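Local coordinates for mitotic checkpoint control protein kinase BUB1 (Drosophila melanogaster, PDB 6JKK) that probably phosphorylates proteins with ATP at the kinetochore in the mitotic checkpoint, this chain being its kinase domain, at residues Glu13-Leu18 with Asn91-Tyr96; Tyr157-Leu162 with His257-Gly262; Tyr264-Gln269 with Met277-Val282. All coordinates share one frame; numbering follows the deposited sequence.

Contact 1. Residues Glu13-Leu18 with Asn91-Tyr96; sequences ELISSL and NYWEFY
Ile15 and Trp93 bring helix 12-21 and the first turn of helix 92-104 together, their CA atoms 7.2 Å apart, the nearest such pair between Glu13-Leu18 and Asn91-Tyr96. Two branches of Ile15 work on the indole. CD1 of Ile15 sits over the middle of the six-membered ring of Trp93, only 5° off the ring normal, a CH-pi contact. CG2 lies anti to the backbone N of Ile15, with CG1 turned beside that N (chi1 -65°), and it reaches CE3 of Trp93 at 3.7 Å and borders Trp93 CB as well. Leu18, one turn further along the same helix, adds a looser touch of its CD1 on Trp93 CH2 at 4.1 Å. The opposite face of the indole is covered by Tyr96 CD2, offset toward the rim, which leaves the ring sandwiched between an aliphatic side chain and a tyrosine. Its one polar atom, NE1, is hydrogen-bonded to Ser211 O. Replacing Trp93 by alanine would probably open a gap between Ile15 and Tyr96 and leave Ser211 O without its indole donor. Asn91 caps the helix start: its OD1 takes the hydrogen of Glu94 N at 2.9 Å, the donor lying above the carbonyl plane. Glu94 itself forms a salt bridge with Lys85, the predicted ATP-binding lysine, the lysine-glutamate pairing characteristic of the C-helix-in position in protein kinases. No hydrogen bond joins the two segments, and the contact between them is apolar, consistent with dispersion and the burial of greasy surface; Leu19 of helix 12-21 extends it, and the tryptophan connects this apolar patch to the Ser211 backbone.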
loop_
_atom_site.group_PDB
_atom_site.type_symbol
_atom_site.label_atom_id
_atom_site.label_comp_id
_atom_site.label_asym_id
_atom_site.label_seq_id
_atom_site.Cartn_x
_atom_site.Cartn_y
_atom_site.Cartn_z
ATOM N N GLU A 13 -19.233 -9.837 9.033
ATOM C CA GLU A 13 -20.412 -10.539 8.528
ATOM C C GLU A 13 -20.801 -10.068 7.130
ATOM O O GLU A 13 -21.288 -10.853 6.316
ATOM C CB GLU A 13 -21.593 -10.394 9.489
ATOM C CG GLU A 13 -21.340 -10.980 10.864
ATOM C CD GLU A 13 -22.600 -11.078 11.695
ATOM O OE1 GLU A 13 -23.625 -10.484 11.297
ATOM O OE2 GLU A 13 -22.565 -11.756 12.743
ATOM N N LEU A 14 -20.591 -8.782 6.854
ATOM C CA LEU A 14 -20.776 -8.261 5.504
ATOM C C LEU A 14 -19.798 -8.950 4.553
ATOM O O LEU A 14 -20.184 -9.416 3.478
ATOM C CB LEU A 14 -20.561 -6.749 5.475
ATOM C CG LEU A 14 -20.342 -6.123 4.097
ATOM C CD1 LEU A 14 -21.625 -6.063 3.279
ATOM C CD2 LEU A 14 -19.714 -4.743 4.225
ATOM N N ILE A 15 -18.534 -9.023 4.968
ATOM C CA ILE A 15 -17.494 -9.697 4.190
ATOM C C ILE A 15 -17.865 -11.150 3.862
ATOM O O ILE A 15 -17.747 -11.587 2.712
ATOM C CB ILE A 15 -16.133 -9.677 4.926
ATOM C CG1 ILE A 15 -15.604 -8.247 5.059
ATOM C CG2 ILE A 15 -15.124 -10.565 4.208
ATOM C CD1 ILE A 15 -15.669 -7.453 3.778
ATOM N N SER A 16 -18.306 -11.895 4.872
ATOM C CA SER A 16 -18.742 -13.271 4.660
ATOM C C SER A 16 -19.892 -13.321 3.665
ATOM O O SER A 16 -19.907 -14.162 2.761
ATOM C CB SER A 16 -19.154 -13.922 5.978
ATOM O OG SER A 16 -18.034 -14.047 6.829
ATOM N N SER A 17 -20.849 -12.411 3.839
ATOM C CA SER A 17 -22.010 -12.322 2.957
ATOM C C SER A 17 -21.602 -12.053 1.512
ATOM O O SER A 17 -22.110 -12.686 0.585
ATOM C CB SER A 17 -22.964 -11.226 3.439
ATOM O OG SER A 17 -23.731 -10.706 2.367
ATOM N N LEU A 18 -20.678 -11.114 1.332
ATOM C CA LEU A 18 -20.227 -10.732 -0.004
ATOM C C LEU A 18 -19.534 -11.891 -0.713
ATOM O O LEU A 18 -19.817 -12.173 -1.883
ATOM C CB LEU A 18 -19.296 -9.521 0.072
ATOM C CG LEU A 18 -19.935 -8.200 0.503
ATOM C CD1 LEU A 18 -18.880 -7.135 0.750
ATOM C CD2 LEU A 18 -20.934 -7.733 -0.539
ATOM N N ASN A 91 -8.020 -15.461 6.202
ATOM C CA ASN A 91 -8.429 -14.239 5.525
ATOM C C ASN A 91 -8.712 -14.533 4.053
ATOM O O ASN A 91 -7.839 -14.383 3.193
ATOM C CB ASN A 91 -7.364 -13.148 5.684
ATOM C CG ASN A 91 -7.889 -11.764 5.336
ATOM O OD1 ASN A 91 -8.845 -11.622 4.568
ATOM N ND2 ASN A 91 -7.267 -10.736 5.901
ATOM N N TYR A 92 -9.928 -14.991 3.773
ATOM C CA TYR A 92 -10.328 -15.270 2.398
ATOM C C TYR A 92 -10.396 -13.963 1.629
ATOM O O TYR A 92 -10.053 -13.907 0.445
ATOM C CB TYR A 92 -11.695 -15.952 2.364
ATOM C CG TYR A 92 -11.719 -17.311 3.022
ATOM C CD1 TYR A 92 -11.311 -18.444 2.331
ATOM C CD2 TYR A 92 -12.150 -17.461 4.337
ATOM C CE1 TYR A 92 -11.334 -19.687 2.927
ATOM C CE2 TYR A 92 -12.179 -18.707 4.941
ATOM C CZ TYR A 92 -11.763 -19.810 4.227
ATOM O OH TYR A 92 -11.774 -21.055 4.808
ATOM N N TRP A 93 -10.835 -12.911 2.314
ATOM C CA TRP A 93 -11.064 -11.612 1.685
ATOM C C TRP A 93 -9.815 -11.061 1.016
ATOM O O TRP A 93 -9.876 -10.537 -0.099
ATOM C CB TRP A 93 -11.591 -10.618 2.723
ATOM C CG TRP A 93 -11.893 -9.256 2.166
ATOM C CD1 TRP A 93 -11.159 -8.107 2.339
ATOM C CD2 TRP A 93 -13.011 -8.898 1.347
ATOM N NE1 TRP A 93 -11.761 -7.060 1.673
ATOM C CE2 TRP A 93 -12.898 -7.520 1.061
ATOM C CE3 TRP A 93 -14.100 -9.610 0.830
ATOM C CZ2 TRP A 93 -13.839 -6.844 0.276
ATOM C CZ3 TRP A 93 -15.026 -8.939 0.054
ATOM C CH2 TRP A 93 -14.893 -7.573 -0.217
ATOM N N GLU A 94 -8.681 -11.173 1.698
ATOM C CA GLU A 94 -7.426 -10.707 1.127
ATOM C C GLU A 94 -7.117 -11.398 -0.211
ATOM O O GLU A 94 -6.696 -10.745 -1.171
ATOM C CB GLU A 94 -6.285 -10.903 2.124
ATOM C CG GLU A 94 -4.919 -10.568 1.565
ATOM C CD GLU A 94 -3.864 -10.574 2.639
ATOM O OE1 GLU A 94 -4.203 -10.887 3.801
ATOM O OE2 GLU A 94 -2.705 -10.262 2.318
ATOM N N PHE A 95 -7.356 -12.707 -0.276
ATOM C CA PHE A 95 -7.130 -13.485 -1.489
ATOM C C PHE A 95 -8.077 -12.975 -2.578
ATOM O O PHE A 95 -7.656 -12.750 -3.717
ATOM C CB PHE A 95 -7.345 -14.985 -1.208
ATOM C CG PHE A 95 -6.798 -15.913 -2.273
ATOM C CD1 PHE A 95 -5.857 -15.476 -3.201
ATOM C CD2 PHE A 95 -7.250 -17.233 -2.351
ATOM C CE1 PHE A 95 -5.364 -16.340 -4.184
ATOM C CE2 PHE A 95 -6.765 -18.104 -3.325
ATOM C CZ PHE A 95 -5.826 -17.660 -4.246
ATOM N N TYR A 96 -9.343 -12.754 -2.222
ATOM C CA TYR A 96 -10.319 -12.220 -3.179
ATOM C C TYR A 96 -9.870 -10.893 -3.801
ATOM O O TYR A 96 -9.864 -10.755 -5.025
ATOM C CB TYR A 96 -11.704 -12.042 -2.532
ATOM C CG TYR A 96 -12.625 -11.159 -3.365
ATOM C CD1 TYR A 96 -13.283 -11.664 -4.481
ATOM C CD2 TYR A 96 -12.820 -9.816 -3.041
ATOM C CE1 TYR A 96 -14.109 -10.854 -5.258
ATOM C CE2 TYR A 96 -13.647 -8.996 -3.812
ATOM C CZ TYR A 96 -14.288 -9.525 -4.914
ATOM O OH TYR A 96 -15.113 -8.728 -5.681
#

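Contact 2. Residues Tyr157-Leu162 with His257-Gly262; sequences YVVMHL and HVLLFG
Gly262 N donates to Val258 O over 2.8 Å, closing the last turn of helix 246-261, the turn that sets Leu259 and Leu260 against Val159 and Leu162 of helix 156-175. Gly262 then leaves the helix with a positive phi of 74°, a value that suits glycine. The two helices run almost antiparallel, at 165°, the axes of the two short segments approaching to 9.6 Å, and Val159 and Leu259 are the residues of closest backbone approach. Val159 is the side chain that packs on the other helix against both Leu259 and Leu260. Its CG1, held anti to the backbone N, drops between these two neighbours, lying 3.7 Å from Leu259 CB and 3.9 Å from Leu260 CG. The other methyl, CG2, rests against Leu259 as well, near its CB and its carbonyl O, so that the valine straddles the base of that leucine. Leu260 does not start out facing Val159, but the branched end of its side chain curls in to it. A turn further along helix 156-175, Leu162 CD1 meets Leu259 CD1 loosely at 4.4 Å. Trp291 of helix 288-299 touches both Val159 and Leu260 and so continues the same apolar layer. In protein kinases these two helices correspond to E and F of the C-lobe core, the F helix being its central support. With all four touching residues buried and no hydrogen bond between the segments, cohesion at this point rests on the fit of branched aliphatic groups and on the exclusion of water.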
loop_
_atom_site.group_PDB
_atom_site.type_symbol
_atom_site.label_atom_id
_atom_site.label_comp_id
_atom_site.label_asym_id
_atom_site.label_seq_id
_atom_site.Cartn_x
_atom_site.Cartn_y
_atom_site.Cartn_z
ATOM N N TYR A 157 13.733 15.875 -3.439
ATOM C CA TYR A 157 13.482 15.488 -4.826
ATOM C C TYR A 157 13.323 13.977 -4.985
ATOM O O TYR A 157 12.523 13.515 -5.805
ATOM C CB TYR A 157 14.548 16.082 -5.752
ATOM C CG TYR A 157 14.339 17.565 -5.945
ATOM C CD1 TYR A 157 14.795 18.483 -5.002
ATOM C CD2 TYR A 157 13.649 18.048 -7.047
ATOM C CE1 TYR A 157 14.589 19.840 -5.169
ATOM C CE2 TYR A 157 13.438 19.400 -7.219
ATOM C CZ TYR A 157 13.904 20.288 -6.278
ATOM O OH TYR A 157 13.683 21.635 -6.463
ATOM N N VAL A 158 14.050 13.207 -4.181
ATOM C CA VAL A 158 13.798 11.763 -4.123
ATOM C C VAL A 158 12.363 11.511 -3.651
ATOM O O VAL A 158 11.666 10.642 -4.186
ATOM C CB VAL A 158 14.817 11.028 -3.223
ATOM C CG1 VAL A 158 14.419 9.577 -3.039
ATOM C CG2 VAL A 158 16.201 11.099 -3.835
ATOM N N VAL A 159 11.906 12.291 -2.672
ATOM C CA VAL A 159 10.528 12.142 -2.195
ATOM C C VAL A 159 9.523 12.505 -3.301
ATOM O O VAL A 159 8.502 11.830 -3.460
ATOM C CB VAL A 159 10.252 12.948 -0.902
ATOM C CG1 VAL A 159 8.803 12.771 -0.451
ATOM C CG2 VAL A 159 11.207 12.512 0.224
ATOM N N MET A 160 9.814 13.550 -4.073
ATOM C CA MET A 160 8.936 13.908 -5.188
ATOM C C MET A 160 8.815 12.753 -6.174
ATOM O O MET A 160 7.723 12.466 -6.684
ATOM C CB MET A 160 9.465 15.125 -5.940
ATOM C CG MET A 160 9.555 16.378 -5.131
ATOM S SD MET A 160 10.038 17.690 -6.251
ATOM C CE MET A 160 10.649 18.865 -5.045
ATOM N N HIS A 161 9.941 12.097 -6.451
ATOM C CA HIS A 161 9.966 10.980 -7.404
ATOM C C HIS A 161 9.123 9.812 -6.897
ATOM O O HIS A 161 8.319 9.230 -7.647
ATOM C CB HIS A 161 11.410 10.530 -7.645
ATOM C CG HIS A 161 11.601 9.721 -8.895
ATOM N ND1 HIS A 161 11.111 8.441 -9.036
ATOM C CD2 HIS A 161 12.252 10.005 -10.049
ATOM C CE1 HIS A 161 11.440 7.974 -10.229
ATOM N NE2 HIS A 161 12.136 8.902 -10.860
ATOM N N LEU A 162 9.311 9.470 -5.624
ATOM C CA LEU A 162 8.553 8.396 -4.993
ATOM C C LEU A 162 7.068 8.748 -4.866
ATOM O O LEU A 162 6.215 7.885 -5.016
ATOM C CB LEU A 162 9.134 8.068 -3.611
ATOM C CG LEU A 162 10.525 7.441 -3.562
ATOM C CD1 LEU A 162 10.979 7.229 -2.119
ATOM C CD2 LEU A 162 10.533 6.119 -4.322
ATOM N N HIS A 257 4.285 12.593 3.999
ATOM C CA HIS A 257 4.701 13.327 5.196
ATOM C C HIS A 257 5.854 12.640 5.932
ATOM O O HIS A 257 6.790 13.302 6.395
ATOM C CB HIS A 257 3.501 13.509 6.137
ATOM C CG HIS A 257 3.758 14.434 7.284
ATOM N ND1 HIS A 257 4.458 14.053 8.408
ATOM C CD2 HIS A 257 3.390 15.722 7.492
ATOM C CE1 HIS A 257 4.523 15.068 9.252
ATOM N NE2 HIS A 257 3.882 16.094 8.720
ATOM N N VAL A 258 5.778 11.317 6.056
ATOM C CA VAL A 258 6.835 10.560 6.734
ATOM C C VAL A 258 8.143 10.644 5.950
ATOM O O VAL A 258 9.222 10.778 6.536
ATOM C CB VAL A 258 6.430 9.080 6.944
ATOM C CG1 VAL A 258 7.563 8.297 7.581
ATOM C CG2 VAL A 258 5.209 8.997 7.825
ATOM N N LEU A 259 8.042 10.575 4.622
ATOM C CA LEU A 259 9.214 10.624 3.758
ATOM C C LEU A 259 9.884 11.992 3.836
ATOM O O LEU A 259 11.104 12.092 3.978
ATOM C CB LEU A 259 8.821 10.314 2.307
ATOM C CG LEU A 259 8.208 8.938 2.032
ATOM C CD1 LEU A 259 7.903 8.763 0.551
ATOM C CD2 LEU A 259 9.142 7.852 2.500
ATOM N N LEU A 260 9.076 13.045 3.740
ATOM C CA LEU A 260 9.585 14.420 3.754
ATOM C C LEU A 260 10.192 14.833 5.095
ATOM O O LEU A 260 11.227 15.513 5.141
ATOM C CB LEU A 260 8.461 15.400 3.399
ATOM C CG LEU A 260 8.150 15.734 1.943
ATOM C CD1 LEU A 260 6.975 16.690 1.850
ATOM C CD2 LEU A 260 9.370 16.334 1.260
ATOM N N PHE A 261 9.539 14.436 6.185
ATOM C CA PHE A 261 9.831 15.021 7.486
ATOM C C PHE A 261 10.415 14.046 8.509
ATOM O O PHE A 261 10.923 14.466 9.551
ATOM C CB PHE A 261 8.579 15.720 8.043
ATOM C CG PHE A 261 8.051 16.819 7.154
ATOM C CD1 PHE A 261 8.863 17.897 6.806
ATOM C CD2 PHE A 261 6.747 16.781 6.680
ATOM C CE1 PHE A 261 8.385 18.912 5.987
ATOM C CE2 PHE A 261 6.257 17.789 5.863
ATOM C CZ PHE A 261 7.076 18.856 5.513
ATOM N N GLY A 262 10.349 12.750 8.221
ATOM C CA GLY A 262 10.856 11.756 9.156
ATOM C C GLY A 262 9.944 11.564 10.354
ATOM O O GLY A 262 10.286 10.853 11.305
#

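Contact 3. Residues Tyr264-Gln269 with Met277-Val282; sequences YMEVVQ and MPKTNV
Strands 267-269 and 276-278 form a short antiparallel beta hairpin between helix 246-261 and helix 288-299 of the kinase C-lobe. Val268 and Met277 make the hydrogen-bonded pair: Val268 N reaches Met277 O at 3.0 Å and Met277 N reaches Val268 O at 2.9 Å, both close to straight. Their side chains lie on the same face of the ribbon. Val267 and Pro278 come next as a non-hydrogen-bonded pair, a position where a proline, having no N-H, costs the ladder nothing. The bond from Lys279 N to Glu266 O, 2.7 Å and nearly along the C=O axis, carries the ladder one step beyond the strands, and that oxygen also receives a CA-H contact from Pro278. Next to this bond a water accepts from Glu266 N and from Thr280 N, bridging the backbones. Met265, its CG anti to the backbone N (chi1 -179°), lays SD against Pro278 CG at 4.1 Å. Met265 also packs on helix 246-261, whereas Pro278 packs on Phe295 and Leu299 of helix 288-299. The extended Lys279 chain runs alongside Glu266, with NZ of Lys279 4.4 Å from OE2 of Glu266, too far for a salt bridge though the charges may attract weakly. This is a two-stranded antiparallel beta hairpin that follows the F helix in the C-lobe, with Met265 and Pro278 packed on helices and Glu266 and Lys279 exposed.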
loop_
_atom_site.group_PDB
_atom_site.type_symbol
_atom_site.label_atom_id
_atom_site.label_comp_id
_atom_site.label_asym_id
_atom_site.label_seq_id
_atom_site.Cartn_x
_atom_site.Cartn_y
_atom_site.Cartn_z
ATOM N N TYR A 264 5.609 11.204 11.751
ATOM C CA TYR A 264 4.249 10.868 11.344
ATOM C C TYR A 264 3.361 12.108 11.267
ATOM O O TYR A 264 3.600 13.099 11.955
ATOM C CB TYR A 264 3.668 9.779 12.253
ATOM C CG TYR A 264 4.426 8.478 12.105
ATOM C CD1 TYR A 264 4.361 7.754 10.920
ATOM C CD2 TYR A 264 5.228 7.988 13.131
ATOM C CE1 TYR A 264 5.060 6.578 10.760
ATOM C CE2 TYR A 264 5.930 6.808 12.981
ATOM C CZ TYR A 264 5.843 6.110 11.791
ATOM O OH TYR A 264 6.539 4.934 11.626
ATOM N N MET A 265 2.355 12.054 10.404
ATOM C CA MET A 265 1.496 13.204 10.155
ATOM C C MET A 265 0.448 13.413 11.242
ATOM O O MET A 265 -0.289 12.493 11.603
ATOM C CB MET A 265 0.802 13.044 8.802
ATOM C CG MET A 265 -0.105 14.208 8.423
ATOM S SD MET A 265 -0.888 13.956 6.819
ATOM C CE MET A 265 -2.096 12.683 7.203
ATOM N N GLU A 266 0.395 14.631 11.764
ATOM C CA GLU A 266 -0.732 15.068 12.563
ATOM C C GLU A 266 -1.450 16.142 11.774
ATOM O O GLU A 266 -0.847 17.127 11.336
ATOM C CB GLU A 266 -0.279 15.646 13.895
ATOM C CG GLU A 266 0.688 14.780 14.657
ATOM C CD GLU A 266 1.152 15.469 15.914
ATOM O OE1 GLU A 266 2.339 15.856 15.978
ATOM O OE2 GLU A 266 0.316 15.644 16.826
ATOM N N VAL A 267 -2.747 15.950 11.613
ATOM C CA VAL A 267 -3.565 16.835 10.812
ATOM C C VAL A 267 -4.382 17.787 11.705
ATOM O O VAL A 267 -4.933 17.371 12.726
ATOM C CB VAL A 267 -4.451 15.983 9.889
ATOM C CG1 VAL A 267 -5.743 16.640 9.642
ATOM C CG2 VAL A 267 -3.735 15.711 8.580
ATOM N N VAL A 268 -4.413 19.073 11.348
ATOM C CA VAL A 268 -5.227 20.065 12.058
ATOM C C VAL A 268 -5.877 21.008 11.051
ATOM O O VAL A 268 -5.455 21.071 9.896
ATOM C CB VAL A 268 -4.388 20.926 13.031
ATOM C CG1 VAL A 268 -3.621 20.061 14.012
ATOM C CG2 VAL A 268 -3.432 21.824 12.263
ATOM N N GLN A 269 -6.894 21.745 11.483
ATOM C CA GLN A 269 -7.467 22.790 10.644
ATOM C C GLN A 269 -6.553 24.009 10.635
ATOM O O GLN A 269 -6.114 24.466 11.692
ATOM C CB GLN A 269 -8.853 23.194 11.145
ATOM C CG GLN A 269 -9.874 22.077 11.088
ATOM C CD GLN A 269 -11.296 22.552 11.338
ATOM O OE1 GLN A 269 -11.975 23.021 10.424
ATOM N NE2 GLN A 269 -11.756 22.421 12.578
ATOM N N MET A 277 -4.674 20.694 7.134
ATOM C CA MET A 277 -3.306 20.553 6.650
ATOM C C MET A 277 -2.491 19.865 7.739
ATOM O O MET A 277 -2.900 19.848 8.906
ATOM C CB MET A 277 -2.700 21.930 6.337
ATOM C CG MET A 277 -3.348 22.651 5.165
ATOM S SD MET A 277 -3.104 21.765 3.617
ATOM C CE MET A 277 -1.458 22.341 3.184
ATOM N N PRO A 278 -1.344 19.279 7.366
ATOM C CA PRO A 278 -0.471 18.748 8.416
ATOM C C PRO A 278 -0.038 19.855 9.362
ATOM O O PRO A 278 0.071 21.015 8.949
ATOM C CB PRO A 278 0.736 18.228 7.633
ATOM C CG PRO A 278 0.180 17.885 6.274
ATOM C CD PRO A 278 -0.853 18.954 6.013
ATOM N N LYS A 279 0.207 19.500 10.619
ATOM C CA LYS A 279 0.634 20.459 11.629
ATOM C C LYS A 279 2.007 21.029 11.269
ATOM O O LYS A 279 2.336 22.169 11.605
ATOM C CB LYS A 279 0.683 19.756 12.983
ATOM C CG LYS A 279 0.745 20.662 14.186
ATOM C CD LYS A 279 0.415 19.859 15.433
ATOM C CE LYS A 279 0.665 20.660 16.691
ATOM N NZ LYS A 279 0.281 19.876 17.900
ATOM N N THR A 280 2.791 20.219 10.565
ATOM C CA THR A 280 4.142 20.582 10.150
ATOM C C THR A 280 4.146 21.598 9.007
ATOM O O THR A 280 3.511 21.384 7.973
ATOM C CB THR A 280 4.922 19.325 9.694
ATOM O OG1 THR A 280 5.022 18.400 10.784
ATOM C CG2 THR A 280 6.315 19.697 9.228
ATOM N N ASN A 281 4.862 22.702 9.198
ATOM C CA ASN A 281 5.065 23.671 8.127
ATOM C C ASN A 281 6.108 23.175 7.129
ATOM O O ASN A 281 7.228 22.836 7.513
ATOM C CB ASN A 281 5.512 25.018 8.702
ATOM C CG ASN A 281 4.476 25.639 9.624
ATOM O OD1 ASN A 281 3.290 25.685 9.302
ATOM N ND2 ASN A 281 4.925 26.121 10.778
ATOM N N VAL A 282 5.736 23.123 5.854
ATOM C CA VAL A 282 6.697 22.861 4.788
ATOM C C VAL A 282 7.692 24.019 4.775
ATOM O O VAL A 282 7.283 25.179 4.761
ATOM C CB VAL A 282 6.004 22.785 3.417
ATOM C CG1 VAL A 282 6.985 22.337 2.348
ATOM C CG2 VAL A 282 4.803 21.837 3.475
HETATM O O HOH W 1 2.238 16.996 10.915
#

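How the contacts relate
Contact 1 comes first along the chain, followed by contact 2 and then contact 3. It joins the N-terminal helix 12-21 to helix 92-104, with the Trp93 side chain about 10 Å from that of the predicted ATP-binding Lys85. Its centre is about 34 Å from that of contact 2 and about 35 Å from that of contact 3, and it touches neither. Contacts 2 and 3 both belong to the C-lobe, their centres about 15 Å apart. Helix 246-261 of contact 2 is followed in the chain, after a short loop, by strand 267-269 of contact 3, and the two meet where Val258 packs on Tyr264 and His257 makes a weak hydrogen bond to Thr280. The helical core and its surface hairpin are thus continuous, whereas contact 1 lies in the other lobe.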